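PDB 3OQP: putative isochorismatase from Burkholderia xenovorans, which probably acts as a hydrolase of the isochorismatase family, a group related to nicotinamidases that works through a catalytic triad. Local coordinates for the interface of chains A and B. Numbering follows the deposited sequence. Chains: chain A/B, Putative isochorismatase.

Contact 1: the interface of chains A and B. Residues chain A 128, 132, 172-173; chain B 92, 120-121, 125.
B:Ser125 and B:Pro92 press against A:Asn128, A:His132 and A:Phe173 in a two-fold interface of the isochorismatase-like fold. The patch lies beside the catalytic cysteine segment: B:Asn121 directly precedes B:Cys122, the cysteine modified to 3-sulfinoalanine. The packed part joins helices A 124-132 and B 124-133, with the loop residue B:Pro92 and the end of helix A 158-173 beside them. Hydroxyl B:Ser125 OG donates to the amide oxygen A:Asn128 OD1 at 3.1 Å, approaching from above the carbonyl plane. B:Ser125 OG also reaches the main-chain B:Asn121 O at 3.0 Å, so its hydrogen is probably shared between the two oxygens. A:Asn128 points CG away from its own backbone N (chi1 -179°), which extends the amide toward the partner helix. A:Asn128 O takes A:His132 ND1 at 2.9 Å, practically in the imidazole plane, and this fixes the ring's turn. That leaves A:His132 NE2 facing B:Pro92 CD at 3.5 Å, with B:Pro92 CB at the ring's edge. Beside the histidine, the phenyl ring of A:Phe173 runs alongside the proline, A:Phe173 CE1 lying 4.0 Å from B:Pro92 CG, while the guanidinium of A:Arg172 reaches B:Pro92 CD. A:Arg172 CG caps one face of the phenyl ring, over its centre. B:Asn121 OD1 packs 3.4 Å from A:Phe173 CE2 and beside A:Arg172 CG. The hydrated side is the other amide branch: B:Asn121 ND2 meets A:Arg172 NE through water 1, the amide and guanidinium planes turned 45° apart.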
# COMPACT_ATOMS: atom_id res chain seq x y z
N ASN A 128 0.58 -4.92 -4.16
CA ASN A 128 -0.72 -5.21 -3.56
C ASN A 128 -1.55 -6.05 -4.51
O ASN A 128 -2.14 -7.07 -4.11
CB ASN A 128 -1.50 -3.92 -3.23
CG ASN A 128 -2.87 -4.21 -2.58
OD1 ASN A 128 -2.85 -4.84 -1.58
ND2 ASN A 128 -4.04 -3.78 -3.18
N HIS A 132 -2.55 -10.23 -3.94
CA HIS A 132 -3.96 -10.64 -3.88
C HIS A 132 -4.37 -11.46 -5.10
O HIS A 132 -5.45 -12.07 -5.08
CB HIS A 132 -4.86 -9.42 -3.69
CG HIS A 132 -4.78 -8.84 -2.33
ND1 HIS A 132 -3.88 -7.87 -1.98
CD2 HIS A 132 -5.51 -9.12 -1.23
CE1 HIS A 132 -4.05 -7.59 -0.71
NE2 HIS A 132 -5.04 -8.31 -0.24
N ARG A 172 4.28 -8.86 5.68
CA ARG A 172 3.13 -9.51 5.11
C ARG A 172 3.14 -9.69 3.60
O ARG A 172 2.59 -10.68 3.12
CB ARG A 172 1.89 -8.69 5.53
CG ARG A 172 0.57 -9.17 4.91
CD ARG A 172 0.22 -10.55 5.50
NE ARG A 172 -0.98 -11.18 4.90
CZ ARG A 172 -1.01 -11.85 3.75
NH1 ARG A 172 0.05 -11.94 2.94
NH2 ARG A 172 -2.14 -12.43 3.35
N PHE A 173 3.68 -8.72 2.85
CA PHE A 173 3.43 -8.69 1.43
C PHE A 173 4.55 -9.23 0.54
O PHE A 173 4.28 -9.68 -0.57
CB PHE A 173 3.10 -7.25 0.99
CG PHE A 173 1.87 -6.69 1.64
CD1 PHE A 173 0.66 -6.94 1.08
CD2 PHE A 173 1.89 -6.01 2.86
CE1 PHE A 173 -0.51 -6.50 1.68
CE2 PHE A 173 0.75 -5.55 3.44
CZ PHE A 173 -0.46 -5.80 2.85
N PRO B 92 -5.59 -9.25 3.26
CA PRO B 92 -5.72 -7.87 3.76
C PRO B 92 -6.85 -7.07 3.11
O PRO B 92 -7.63 -6.39 3.81
CB PRO B 92 -4.35 -7.30 3.44
CG PRO B 92 -3.44 -8.48 3.58
CD PRO B 92 -4.21 -9.58 2.92
N HIS B 120 -2.06 0.36 7.57
CA HIS B 120 -1.01 -0.00 6.66
C HIS B 120 -1.17 -1.38 6.04
O HIS B 120 -0.33 -1.79 5.24
CB HIS B 120 0.32 0.06 7.44
CG HIS B 120 0.34 -0.85 8.64
ND1 HIS B 120 -0.19 -0.51 9.87
CD2 HIS B 120 0.68 -2.15 8.72
CE1 HIS B 120 -0.10 -1.56 10.67
NE2 HIS B 120 0.44 -2.56 10.01
N ASN B 121 -2.21 -2.10 6.40
CA ASN B 121 -2.39 -3.49 5.99
C ASN B 121 -3.78 -3.65 5.38
O ASN B 121 -3.95 -3.41 4.16
CB ASN B 121 -2.07 -4.42 7.20
CG ASN B 121 -1.87 -5.87 6.80
OD1 ASN B 121 -0.80 -6.24 6.37
ND2 ASN B 121 -2.92 -6.68 6.89
N SER B 125 -4.57 -1.86 1.74
CA SER B 125 -4.85 -2.79 0.64
C SER B 125 -6.24 -2.64 0.05
O SER B 125 -6.40 -2.67 -1.18
CB SER B 125 -4.73 -4.25 1.08
OG SER B 125 -3.41 -4.54 1.47
O HOH W 1 -2.96 -9.87 6.83

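Contact 2: the interface of chains A and B. Residues chain A 148-150, 155; chain B 200-201, 204.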
# COMPACT_ATOMS: atom_id res chain seq x y z
N PRO A 148 10.30 12.77 -0.24
CA PRO A 148 9.58 13.28 0.95
C PRO A 148 8.25 13.93 0.49
O PRO A 148 8.10 14.41 -0.65
CB PRO A 148 10.54 14.32 1.52
CG PRO A 148 11.17 14.88 0.28
CD PRO A 148 11.43 13.63 -0.60
N TYR A 149 7.28 13.94 1.40
CA TYR A 149 5.98 14.53 1.14
C TYR A 149 5.55 15.36 2.37
O TYR A 149 5.78 14.97 3.54
CB TYR A 149 4.88 13.46 1.02
CG TYR A 149 4.84 12.64 -0.24
CD1 TYR A 149 5.23 13.11 -1.46
CD2 TYR A 149 4.20 11.42 -0.22
CE1 TYR A 149 5.10 12.35 -2.61
CE2 TYR A 149 4.05 10.63 -1.39
CZ TYR A 149 4.50 11.11 -2.58
OH TYR A 149 4.40 10.31 -3.70
N GLU A 150 4.92 16.47 2.09
CA GLU A 150 4.21 17.22 3.10
C GLU A 150 2.89 17.69 2.51
O GLU A 150 2.86 18.28 1.44
CB GLU A 150 5.05 18.40 3.65
CG GLU A 150 4.43 18.98 4.92
CD GLU A 150 5.32 20.00 5.63
OE1 GLU A 150 6.44 20.30 5.14
OE2 GLU A 150 4.85 20.50 6.67
N PHE A 155 3.79 15.54 7.50
CA PHE A 155 5.08 15.46 6.85
C PHE A 155 5.64 14.07 7.05
O PHE A 155 5.55 13.49 8.16
CB PHE A 155 6.05 16.48 7.49
CG PHE A 155 7.47 16.33 7.02
CD1 PHE A 155 7.88 16.93 5.89
CD2 PHE A 155 8.34 15.47 7.66
CE1 PHE A 155 9.18 16.74 5.41
CE2 PHE A 155 9.65 15.29 7.19
CZ PHE A 155 10.03 15.91 6.09
N SER B 200 2.80 17.63 -2.89
CA SER B 200 3.25 17.06 -1.64
C SER B 200 4.78 17.11 -1.62
O SER B 200 5.42 17.38 -0.59
CB SER B 200 2.73 15.61 -1.52
OG SER B 200 1.33 15.57 -1.26
N ASN B 201 5.39 16.75 -2.75
CA ASN B 201 6.86 16.73 -2.80
C ASN B 201 7.45 18.14 -2.76
O ASN B 201 8.45 18.40 -2.07
CB ASN B 201 7.33 15.96 -4.03
CG ASN B 201 8.84 15.92 -4.17
OD1 ASN B 201 9.41 16.37 -5.14
ND2 ASN B 201 9.52 15.35 -3.18
N ALA B 204 7.50 19.53 0.86
CA ALA B 204 8.54 18.91 1.67
C ALA B 204 9.92 19.43 1.29
O ALA B 204 10.78 19.65 2.15
CB ALA B 204 8.49 17.37 1.52
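A:Pro148 O and A:Glu150 N, two main-chain groups on either side of A:Tyr149, are read by one face of the C-terminal helix B 197-205. The contact is thus a helix laid against the hairpin strands A 149-151 and A 154-156 of a neighbouring isochorismatase-family subunit. The side-chain amide B:Asn201 ND2 donates to A:Pro148 O at 3.0 Å, almost straight (174° at H) and in the carbonyl plane, with the acceptor also close to the amide plane. One residue back along the helix, B:Ser200 O accepts from A:Glu150 N at 2.9 Å. Both bonds address backbone atoms, so the pairing may depend more on the course of the strand than on its side chains.

One turn on from B:Ser200, B:Ala204 sets its CB over the flat peptide joining A:Pro148 to A:Tyr149, 3.6 Å from A:Pro148 C. B:Ala204 CB also touches A:Pro148 CB at 3.7 Å, so the small side chain lets helix and strand come close. Toward the other end, B:Ser200 CB lies above the plane of the tyrosine ring, 3.5 Å from A:Tyr149 CD1.

The amide of the first shell is placed by its torsion. B:Asn201 turns CG opposite its backbone N (chi1 179°), carrying the amide out to the residue that precedes strand A 149-151 and close to the proline ring, where B:Asn201 ND2 comes 3.6 Å from A:Pro148 CD. At the rim of the contact, A:Glu150 adds its CB, packed against the backbone of B:Ala204. From the second strand, A:Phe155 CE1 closes on the same alanine methyl, B:Ala204 CB, at 4.0 Å.

Contacts 1 and 2 share no residue, and the centres of their C-alpha atoms lie about 24 Å apart. In chain A they are joined by sequence: strand 154-156 of contact 2 leads into helix 158-173, whose far end joins helix 124-132 in contact 1. Chain B offers quite different parts, the region around the catalytic cysteine together with B:Pro92 to contact 1 and the C-terminal helix, reaching across onto its partner, to contact 2. Two-fold symmetry repeats both with the chains exchanged. Together with the exchanged C-terminal helices this is consistent with a dimer, although the structure alone does not show the state in solution.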